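Local atomic coordinates of hemerythrin HHE cation binding domain protein (Mycobacterium kansasii, PDB entry 6TYJ), a protein that binds metal ions, zinc in this crystal, within a hemerythrin-like helical bundle whose sites can also hold iron, its biological role remaining undefined here. Residues L43-E46 and L47-E50; I49-D52 and I53-I57; H77-H80 and R81-I84; A145-E148 and Q149-S153. All coordinates share one frame; numbering follows the deposited sequence.

In the fold
All four contacts are local, one helical turn joined to the next. Contacts 1 and 2 overlap on helix 38-65, sharing I49 and E50, and have centres about 10 Å apart; contact 3 follows on helix 70-91 and contact 4 on helix 133-161. Contact 2 is central: its F55 packs on H80 and V83 of contact 3, centres about 13 Å apart, and its I53 and R56 meet Y150 of contact 4, centres about 9 Å apart. E50 forms a salt bridge with R151 of contact 4. Contacts 3 and 4 have centres about 21 Å apart, on opposite sides of the chain's centre. E46, H54 and H80, in contacts 1 to 3, are metal ligands; contact 4 lies on a helix packed alongside.

Contact 1: L43-E46 and L47-E50; sequences LFDE and LLIE. With ZN (zinc ion), chain E.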
loop_
_atom_site.group_PDB
_atom_site.type_symbol
_atom_site.label_atom_id
_atom_site.label_comp_id
_atom_site.label_asym_id
_atom_site.label_seq_id
_atom_site.Cartn_x
_atom_site.Cartn_y
_atom_site.Cartn_z
ATOM N N LEU A 43 12.180 -8.832 -4.417
ATOM C CA LEU A 43 10.729 -8.724 -4.414
ATOM C C LEU A 43 10.241 -7.917 -3.220
ATOM O O LEU A 43 9.284 -7.135 -3.336
ATOM C CB LEU A 43 10.130 -10.136 -4.406
ATOM C CG LEU A 43 10.142 -10.891 -5.742
ATOM C CD1 LEU A 43 9.790 -12.351 -5.388
ATOM C CD2 LEU A 43 9.155 -10.317 -6.774
ATOM N N PHE A 44 10.888 -8.075 -2.064
ATOM C CA PHE A 44 10.475 -7.304 -0.903
ATOM C C PHE A 44 10.715 -5.808 -1.120
ATOM O O PHE A 44 9.859 -4.997 -0.759
ATOM C CB PHE A 44 11.205 -7.781 0.346
ATOM C CG PHE A 44 10.749 -7.093 1.590
ATOM C CD1 PHE A 44 9.454 -7.266 2.042
ATOM C CD2 PHE A 44 11.623 -6.284 2.321
ATOM C CE1 PHE A 44 9.012 -6.604 3.202
ATOM C CE2 PHE A 44 11.192 -5.649 3.494
ATOM C CZ PHE A 44 9.892 -5.823 3.929
ATOM N N ASP A 45 11.858 -5.430 -1.700
ATOM C CA ASP A 45 12.059 -4.020 -2.059
ATOM C C ASP A 45 10.967 -3.533 -2.999
ATOM O O ASP A 45 10.512 -2.375 -2.900
ATOM C CB ASP A 45 13.407 -3.828 -2.730
ATOM C CG ASP A 45 14.569 -3.841 -1.762
ATOM O OD1 ASP A 45 14.366 -3.775 -0.529
ATOM O OD2 ASP A 45 15.704 -3.898 -2.270
ATOM N N GLU A 46 10.588 -4.364 -3.982
ATOM C CA GLU A 46 9.544 -3.947 -4.926
ATOM C C GLU A 46 8.238 -3.704 -4.197
ATOM O O GLU A 46 7.530 -2.721 -4.480
ATOM C CB GLU A 46 9.354 -5.016 -6.008
ATOM C CG GLU A 46 10.559 -5.163 -6.921
ATOM C CD GLU A 46 10.423 -6.327 -7.887
ATOM O OE1 GLU A 46 9.382 -6.433 -8.569
ATOM O OE2 GLU A 46 11.368 -7.132 -7.961
ATOM N N LEU A 47 7.928 -4.560 -3.215
ATOM C CA LEU A 47 6.725 -4.373 -2.402
ATOM C C LEU A 47 6.787 -3.075 -1.610
ATOM O O LEU A 47 5.788 -2.344 -1.532
ATOM C CB LEU A 47 6.540 -5.567 -1.455
ATOM C CG LEU A 47 5.381 -5.426 -0.448
ATOM C CD1 LEU A 47 4.032 -5.234 -1.170
ATOM C CD2 LEU A 47 5.316 -6.685 0.443
ATOM N N LEU A 48 7.951 -2.758 -1.034
ATOM C CA LEU A 48 8.066 -1.522 -0.263
ATOM C C LEU A 48 7.793 -0.318 -1.156
ATOM O O LEU A 48 7.174 0.658 -0.709
ATOM C CB LEU A 48 9.453 -1.408 0.378
ATOM C CG LEU A 48 9.817 -2.391 1.509
ATOM C CD1 LEU A 48 11.259 -2.212 1.957
ATOM C CD2 LEU A 48 8.821 -2.278 2.687
ATOM N N ILE A 49 8.304 -0.334 -2.394
ATOM C CA ILE A 49 8.046 0.775 -3.324
ATOM C C ILE A 49 6.549 0.920 -3.572
ATOM O O ILE A 49 5.976 2.023 -3.459
ATOM C CB ILE A 49 8.821 0.550 -4.636
ATOM C CG1 ILE A 49 10.333 0.671 -4.389
ATOM C CG2 ILE A 49 8.319 1.486 -5.746
ATOM C CD1 ILE A 49 11.177 0.201 -5.537
ATOM N N GLU A 50 5.883 -0.185 -3.928
ATOM C CA GLU A 50 4.462 -0.119 -4.239
ATOM C C GLU A 50 3.656 0.265 -3.011
ATOM O O GLU A 50 2.679 1.009 -3.118
ATOM C CB GLU A 50 3.974 -1.464 -4.826
ATOM C CG GLU A 50 4.654 -1.804 -6.162
ATOM C CD GLU A 50 4.603 -0.670 -7.168
ATOM O OE1 GLU A 50 3.499 -0.160 -7.446
ATOM O OE2 GLU A 50 5.677 -0.318 -7.706
HETATM ZN ZN ZN E . 10.674 -8.930 -9.610
HETATM O O HOH W 1 7.946 -1.792 -7.290
HETATM O O HOH W 2 9.533 -10.841 -10.710
#
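One face of the F44 ring carries L48, whose CG stands 4.3 Å from the ring centroid and 19° off the normal, a CH-pi contact shifted toward the rim; L47 CD2 approaches F44 CD1 obliquely at 4.5 Å. The pairing of F44 with L48 is an i to i+4 contact on helix 38-65 of the hemerythrin-like helical bundle. Both branches of L48 take part: CD1 reaches F44 CE2 at 3.8 Å and CD2 reaches F44 CZ at 3.9 Å. With CG anti to the backbone N (chi1 -176°), the F44 ring projects outward and leans toward the next turn, where L48 lies. L87, L90 and L91 of helix 70-91 also pack on this ring, which places it in the core.

On the polar side, E46 O is gripped twice. It accepts the helical bond from E50 N and a second bond from a water 3.0 Å away, and the same water donates to E50 OE2 at 2.7 Å. The other oxygen, E50 OE1, is taken by H19 and by a salt bridge to R151. The E46 side chain leaves the helix extended; E46 OE2 binds a zinc ion at 2.5 Å, and a water oxygen lies equally far from that metal.

Contact 2: I49-D52 and I53-I57; sequences IELD and IHFRI. With ZN (zinc ion), chain B.
L51 and F55 are oriented so that a single methyl meets a ring squarely: L51 CD1, in the conformer described, sits over the centre of the F55 ring, 3.6 Å from its centroid and 14° off the normal, a CH-pi contact. This is the middle of helix 38-65, a metal-bearing helix of the hemerythrin four-helix bundle. F55 CD1 also lies at the edge of the H54 ring; beyond these turns the F55 ring stacks on H80, a zinc ligand of helix 70-91, and meets H114.

One residue further along, D52 and R56 form a salt bridge. The carboxylate stands at 75° to the guanidinium, and D52 OD1 receives R56 NE at 2.9 Å on its syn side. D52 OD1 lies only 15° out of the guanidinium plane, an approach at its edge. The same two residues are tied again through the backbone, R56 N to D52 O at 3.2 Å, so the bridge closes a ring over one helical turn. R56 runs extended from CG to NE, and Y150 of helix 133-161 packs against it.

E50 and I53 lie side by side and point the same way, I53 CD1 touching E50 OE1 at 3.6 Å, an oxygen whose stronger partner is H19. I53 CG1, wedged between its own backbone N and carbonyl carbon, comes within 3.4 Å of E50 O. E50 O also accepts H54 N at 2.9 Å. H54 then projects into the metal site with H20, E58, H114 and E118; H54 ND1 is hydrogen-bonded to H19, and H54 NE2 binds the zinc ion at 2.1 Å.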
loop_
_atom_site.group_PDB
_atom_site.type_symbol
_atom_site.label_atom_id
_atom_site.label_comp_id
_atom_site.label_asym_id
_atom_site.label_seq_id
_atom_site.Cartn_x
_atom_site.Cartn_y
_atom_site.Cartn_z
ATOM N N ILE A 49 8.304 -0.334 -2.394
ATOM C CA ILE A 49 8.046 0.775 -3.324
ATOM C C ILE A 49 6.549 0.920 -3.572
ATOM O O ILE A 49 5.976 2.023 -3.459
ATOM C CB ILE A 49 8.821 0.550 -4.636
ATOM C CG1 ILE A 49 10.333 0.671 -4.389
ATOM C CG2 ILE A 49 8.319 1.486 -5.746
ATOM C CD1 ILE A 49 11.177 0.201 -5.537
ATOM N N GLU A 50 5.883 -0.185 -3.928
ATOM C CA GLU A 50 4.462 -0.119 -4.239
ATOM C C GLU A 50 3.656 0.265 -3.011
ATOM O O GLU A 50 2.679 1.009 -3.118
ATOM C CB GLU A 50 3.974 -1.464 -4.826
ATOM C CG GLU A 50 4.654 -1.804 -6.162
ATOM C CD GLU A 50 4.603 -0.670 -7.168
ATOM O OE1 GLU A 50 3.499 -0.160 -7.446
ATOM O OE2 GLU A 50 5.677 -0.318 -7.706
ATOM N N LEU A 51 4.056 -0.216 -1.830
ATOM C CA LEU A 51 3.338 0.131 -0.608
ATOM C C LEU A 51 3.460 1.620 -0.311
ATOM O O LEU A 51 2.464 2.275 0.007
ATOM C CB LEU A 51 3.858 -0.700 0.571
ATOM C CG LEU A 51 3.287 -0.414 1.963
ATOM C CD1 LEU A 51 1.766 -0.365 1.932
ATOM C CD2 LEU A 51 3.770 -1.448 2.991
ATOM N N ASP A 52 4.683 2.153 -0.386
ATOM C CA ASP A 52 4.923 3.592 -0.217
ATOM C C ASP A 52 3.972 4.408 -1.072
ATOM O O ASP A 52 3.266 5.298 -0.571
ATOM C CB ASP A 52 6.381 3.898 -0.585
ATOM C CG ASP A 52 6.745 5.364 -0.460
ATOM O OD1 ASP A 52 6.103 6.085 0.313
ATOM O OD2 ASP A 52 7.686 5.788 -1.146
ATOM N N ILE A 53 3.920 4.112 -2.366
ATOM C CA ILE A 53 3.126 4.980 -3.231
ATOM C C ILE A 53 1.635 4.738 -3.046
ATOM O O ILE A 53 0.818 5.661 -3.246
ATOM C CB ILE A 53 3.558 4.845 -4.693
ATOM C CG1 ILE A 53 3.148 3.521 -5.291
ATOM C CG2 ILE A 53 5.073 4.998 -4.819
ATOM C CD1 ILE A 53 3.862 3.303 -6.658
ATOM N N HIS A 54 1.257 3.524 -2.638
ATOM C CA HIS A 54 -0.144 3.208 -2.425
ATOM C C HIS A 54 -0.730 4.005 -1.274
ATOM O O HIS A 54 -1.795 4.637 -1.422
ATOM C CB HIS A 54 -0.281 1.723 -2.135
ATOM C CG HIS A 54 -1.694 1.270 -2.062
ATOM N ND1 HIS A 54 -2.445 1.015 -3.181
ATOM C CD2 HIS A 54 -2.495 1.015 -1.001
ATOM C CE1 HIS A 54 -3.654 0.617 -2.820
ATOM N NE2 HIS A 54 -3.707 0.621 -1.501
ATOM N N PHE A 55 -0.047 3.998 -0.121
ATOM C CA PHE A 55 -0.547 4.758 1.019
ATOM C C PHE A 55 -0.554 6.245 0.716
ATOM O O PHE A 55 -1.444 6.957 1.189
ATOM C CB PHE A 55 0.263 4.462 2.283
ATOM C CG PHE A 55 -0.103 3.155 2.933
ATOM C CD1 PHE A 55 -0.981 2.279 2.312
ATOM C CD2 PHE A 55 0.407 2.828 4.179
ATOM C CE1 PHE A 55 -1.331 1.062 2.910
ATOM C CE2 PHE A 55 0.068 1.631 4.778
ATOM C CZ PHE A 55 -0.809 0.747 4.143
ATOM N N ARG A 56 0.412 6.728 -0.075
ATOM C CA ARG A 56 0.440 8.160 -0.394
ATOM C C ARG A 56 -0.721 8.553 -1.291
ATOM O O ARG A 56 -1.342 9.609 -1.068
ATOM C CB ARG A 56 1.763 8.526 -1.055
ATOM C CG ARG A 56 2.931 8.596 -0.097
ATOM C CD ARG A 56 4.159 9.150 -0.788
ATOM N NE ARG A 56 5.344 8.903 0.015
ATOM C CZ ARG A 56 5.871 9.787 0.848
ATOM N NH1 ARG A 56 5.319 10.983 0.978
ATOM N NH2 ARG A 56 6.959 9.479 1.538
ATOM N N ILE A 57 -1.010 7.763 -2.338
ATOM C CA ILE A 57 -2.149 8.174 -3.150
ATOM C C ILE A 57 -3.442 8.064 -2.359
ATOM O O ILE A 57 -4.337 8.916 -2.549
ATOM C CB ILE A 57 -2.246 7.439 -4.504
ATOM C CG1 ILE A 57 -2.602 5.965 -4.355
ATOM C CG2 ILE A 57 -0.963 7.625 -5.322
ATOM C CD1 ILE A 57 -2.889 5.332 -5.706
HETATM ZN ZN ZN B . -5.465 0.393 -0.367
#

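Contact 3: H77-H80 and R81-I84; sequences HAEH and RQVI. With ZN (zinc ion), chain D.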
loop_
_atom_site.group_PDB
_atom_site.type_symbol
_atom_site.label_atom_id
_atom_site.label_comp_id
_atom_site.label_asym_id
_atom_site.label_seq_id
_atom_site.Cartn_x
_atom_site.Cartn_y
_atom_site.Cartn_z
ATOM N N HIS A 77 -7.117 5.593 8.228
ATOM C CA HIS A 77 -5.799 6.081 8.598
ATOM C C HIS A 77 -5.192 5.267 9.732
ATOM O O HIS A 77 -3.980 5.017 9.740
ATOM C CB HIS A 77 -5.898 7.533 8.997
ATOM C CG HIS A 77 -6.015 8.451 7.824
ATOM N ND1 HIS A 77 -7.061 9.336 7.668
ATOM C CD2 HIS A 77 -5.209 8.630 6.752
ATOM C CE1 HIS A 77 -6.893 10.023 6.549
ATOM N NE2 HIS A 77 -5.768 9.627 5.983
ATOM N N ALA A 78 -6.008 4.873 10.713
ATOM C CA ALA A 78 -5.497 3.972 11.746
ATOM C C ALA A 78 -5.068 2.628 11.162
ATOM O O ALA A 78 -4.090 2.040 11.631
ATOM C CB ALA A 78 -6.552 3.782 12.841
ATOM N N GLU A 79 -5.763 2.119 10.134
ATOM C CA GLU A 79 -5.323 0.878 9.480
ATOM C C GLU A 79 -3.974 1.057 8.781
ATOM O O GLU A 79 -3.174 0.120 8.705
ATOM C CB GLU A 79 -6.376 0.403 8.472
ATOM C CG GLU A 79 -7.639 -0.208 9.068
ATOM C CD GLU A 79 -7.453 -1.653 9.489
ATOM O OE1 GLU A 79 -8.318 -2.179 10.233
ATOM O OE2 GLU A 79 -6.437 -2.256 9.076
ATOM N N HIS A 80 -3.714 2.238 8.214
ATOM C CA HIS A 80 -2.370 2.475 7.696
ATOM C C HIS A 80 -1.339 2.347 8.804
ATOM O O HIS A 80 -0.282 1.734 8.610
ATOM C CB HIS A 80 -2.275 3.857 7.079
ATOM C CG HIS A 80 -2.844 3.951 5.702
ATOM N ND1 HIS A 80 -2.749 5.107 4.958
ATOM C CD2 HIS A 80 -3.537 3.072 4.943
ATOM C CE1 HIS A 80 -3.337 4.926 3.789
ATOM N NE2 HIS A 80 -3.826 3.704 3.754
ATOM N N ARG A 81 -1.626 2.918 9.976
ATOM C CA ARG A 81 -0.709 2.779 11.111
ATOM C C ARG A 81 -0.478 1.321 11.455
ATOM O O ARG A 81 0.622 0.945 11.850
ATOM C CB ARG A 81 -1.250 3.490 12.347
ATOM C CG ARG A 81 -1.382 4.968 12.172
ATOM C CD ARG A 81 -1.485 5.690 13.517
ATOM N NE ARG A 81 -1.810 7.088 13.288
ATOM C CZ ARG A 81 -0.899 8.020 13.029
ATOM N NH1 ARG A 81 -1.273 9.273 12.822
ATOM N NH2 ARG A 81 0.389 7.688 12.982
ATOM N N GLN A 82 -1.533 0.510 11.384
ATOM C CA GLN A 82 -1.407 -0.914 11.661
ATOM C C GLN A 82 -0.375 -1.545 10.740
ATOM O O GLN A 82 0.480 -2.338 11.164
ATOM C CB GLN A 82 -2.756 -1.609 11.470
ATOM C CG GLN A 82 -3.801 -1.344 12.575
ATOM C CD GLN A 82 -3.374 -1.973 13.894
ATOM O OE1 GLN A 82 -2.384 -1.554 14.507
ATOM N NE2 GLN A 82 -4.089 -3.033 14.321
ATOM N N VAL A 83 -0.472 -1.237 9.453
ATOM C CA VAL A 83 0.460 -1.814 8.493
ATOM C C VAL A 83 1.879 -1.312 8.750
ATOM O O VAL A 83 2.838 -2.099 8.748
ATOM C CB VAL A 83 -0.021 -1.514 7.064
ATOM C CG1 VAL A 83 1.007 -1.981 6.056
ATOM C CG2 VAL A 83 -1.335 -2.210 6.817
ATOM N N ILE A 84 2.043 0.005 8.964
ATOM C CA ILE A 84 3.384 0.560 9.165
ATOM C C ILE A 84 4.012 0.021 10.452
ATOM O O ILE A 84 5.202 -0.319 10.482
ATOM C CB ILE A 84 3.327 2.106 9.146
ATOM C CG1 ILE A 84 2.932 2.622 7.759
ATOM C CG2 ILE A 84 4.666 2.683 9.535
ATOM C CD1 ILE A 84 2.585 4.111 7.752
HETATM ZN ZN ZN D . -1.731 6.889 5.705
HETATM O O HOH W 3 -6.699 -3.913 12.492
HETATM O O HOH W 4 0.156 6.346 6.075
HETATM O O HOH W 5 -2.454 7.580 7.333
#
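Bends at chi2, -80° in E79 and -68° in Q82, fold these two side chains so that one water can span their polar ends. The water donates to E79 OE1 at 3.3 Å and accepts weakly from Q82 NE2 at the same length; the direct touch between the side chains is looser still, E79 OE2 lying 4.4 Å from Q82 CB. Elsewhere on the turn, chi1 of I84, -66°, turns CG1 back beside its own N and brings it within 3.4 Å of H80 O, the carbonyl oxygen that also accepts I84 N at 2.9 Å.

These turns belong to helix 70-91 of the hemerythrin-type four-helix bundle, and H80 is its metal ligand. The imidazole uses both nitrogens: H80 ND1 binds one zinc at 2.2 Å, and NE2 binds another, shared with E58 and H114. Two zinc ions, one on each nitrogen, thereby fix the rotation of the ring. Two waters and D59 OD2 are the other ligands seen at the ND1-bound zinc, the water oxygens at 2.0 and 1.9 Å from the metal. V83, close to one turn on from H80, packs against F107, V110 and L111 of helix 100-121.

Contact 4: A145-E148 and Q149-S153; sequences ARME and QYRGS
Y150 OH is held by two groups: R146 NH1 donates to it at 3.0 Å, with the oxygen close to the guanidinium plane, and D60 of helix 38-65 forms a weak hydrogen bond with it. The R146 chain reaches this point by bending at both chi2 and chi3, which lays its aliphatic part across the tyrosine. R146 CG stands over one face of the Y150 ring, 3.5 Å from the centroid and 23° off the normal, in a CH-pi contact displaced toward the rim. The guanidinium and ring planes are 79° apart, so the arginine head meets the hydroxyl beyond the ring and does not stack on it. In the backbone, Y150 N bonds to R146 O at 2.7 Å, a second tie between the same residues.

Q149 runs alongside R146, its amide plane 10° from that of the guanidinium, and Q149 OE1 touches R146 CD at 3.5 Å. Further round, R151 N binds M147 O at 2.8 Å, and in the conformer described the M147 side chain points the same way as that of R151, whose main polar partner is E50. Y150 packs on I53, and M147 on V15 and H19, an arrangement typical of an amphipathic helix, here 133-161, laid against helices 38-65 and 12-32 of the hemerythrin-like bundle.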
loop_
_atom_site.group_PDB
_atom_site.type_symbol
_atom_site.label_atom_id
_atom_site.label_comp_id
_atom_site.label_asym_id
_atom_site.label_seq_id
_atom_site.Cartn_x
_atom_site.Cartn_y
_atom_site.Cartn_z
ATOM N N ALA A 145 -1.614 9.307 -12.456
ATOM C CA ALA A 145 -0.423 10.117 -12.709
ATOM C C ALA A 145 0.409 10.289 -11.443
ATOM O O ALA A 145 1.639 10.244 -11.497
ATOM C CB ALA A 145 -0.819 11.488 -13.284
ATOM N N ARG A 146 -0.237 10.560 -10.308
ATOM C CA ARG A 146 0.515 10.738 -9.085
ATOM C C ARG A 146 1.242 9.449 -8.708
ATOM O O ARG A 146 2.341 9.508 -8.142
ATOM C CB ARG A 146 -0.418 11.204 -7.975
ATOM C CG ARG A 146 0.284 11.786 -6.760
ATOM C CD ARG A 146 0.913 13.185 -7.011
ATOM N NE ARG A 146 -0.096 14.235 -7.227
ATOM C CZ ARG A 146 -0.717 14.902 -6.250
ATOM N NH1 ARG A 146 -0.436 14.651 -4.969
ATOM N NH2 ARG A 146 -1.625 15.818 -6.557
ATOM N N MET A 147 0.668 8.278 -9.039
ATOM C CA MET A 147 1.357 7.020 -8.750
ATOM C C MET A 147 2.689 6.941 -9.489
ATOM O O MET A 147 3.704 6.528 -8.911
ATOM C CB MET A 147 0.469 5.824 -9.108
ATOM C CG MET A 147 0.869 4.534 -8.420
ATOM S SD MET A 147 -0.142 3.127 -8.944
ATOM C CE MET A 147 -1.778 3.824 -8.875
ATOM N N GLU A 148 2.713 7.339 -10.768
ATOM C CA GLU A 148 3.964 7.354 -11.517
ATOM C C GLU A 148 4.965 8.331 -10.892
ATOM O O GLU A 148 6.151 8.014 -10.725
ATOM C CB GLU A 148 3.685 7.737 -12.974
ATOM C CG GLU A 148 4.950 8.023 -13.771
ATOM C CD GLU A 148 5.408 6.847 -14.614
ATOM O OE1 GLU A 148 4.580 5.964 -14.925
ATOM O OE2 GLU A 148 6.603 6.813 -14.971
ATOM N N GLN A 149 4.506 9.538 -10.554
ATOM C CA GLN A 149 5.393 10.495 -9.903
ATOM C C GLN A 149 5.922 9.948 -8.579
ATOM O O GLN A 149 7.126 10.036 -8.288
ATOM C CB GLN A 149 4.643 11.802 -9.688
ATOM C CG GLN A 149 5.384 12.810 -8.839
ATOM C CD GLN A 149 4.411 13.833 -8.289
ATOM O OE1 GLN A 149 3.582 14.368 -9.030
ATOM N NE2 GLN A 149 4.476 14.071 -6.996
ATOM N N TYR A 150 5.037 9.367 -7.762
ATOM C CA TYR A 150 5.483 8.849 -6.473
ATOM C C TYR A 150 6.403 7.643 -6.645
ATOM O O TYR A 150 7.332 7.440 -5.852
ATOM C CB TYR A 150 4.283 8.450 -5.611
ATOM C CG TYR A 150 3.466 9.592 -5.051
ATOM C CD1 TYR A 150 3.940 10.885 -5.050
ATOM C CD2 TYR A 150 2.237 9.326 -4.455
ATOM C CE1 TYR A 150 3.179 11.921 -4.518
ATOM C CE2 TYR A 150 1.474 10.336 -3.913
ATOM C CZ TYR A 150 1.950 11.629 -3.959
ATOM O OH TYR A 150 1.181 12.664 -3.438
ATOM N N ARG A 151 6.174 6.825 -7.667
ATOM C CA ARG A 151 7.100 5.721 -7.872
ATOM C C ARG A 151 8.487 6.234 -8.242
ATOM O O ARG A 151 9.495 5.691 -7.783
ATOM C CB ARG A 151 6.569 4.750 -8.928
ATOM C CG ARG A 151 7.403 3.469 -8.959
ATOM C CD ARG A 151 6.883 2.426 -9.951
ATOM N NE ARG A 151 5.598 1.826 -9.598
ATOM C CZ ARG A 151 4.435 2.112 -10.174
ATOM N NH1 ARG A 151 4.361 3.028 -11.150
ATOM N NH2 ARG A 151 3.340 1.478 -9.780
ATOM N N GLY A 152 8.551 7.299 -9.046
ATOM C CA GLY A 152 9.840 7.901 -9.357
ATOM C C GLY A 152 10.573 8.373 -8.118
ATOM O O GLY A 152 11.767 8.125 -7.959
ATOM N N SER A 153 9.869 9.089 -7.229
ATOM C CA SER A 153 10.551 9.573 -6.033
ATOM C C SER A 153 10.865 8.441 -5.061
ATOM O O SER A 153 11.913 8.484 -4.404
ATOM C CB SER A 153 9.738 10.692 -5.364
ATOM O OG SER A 153 8.425 10.282 -5.046
#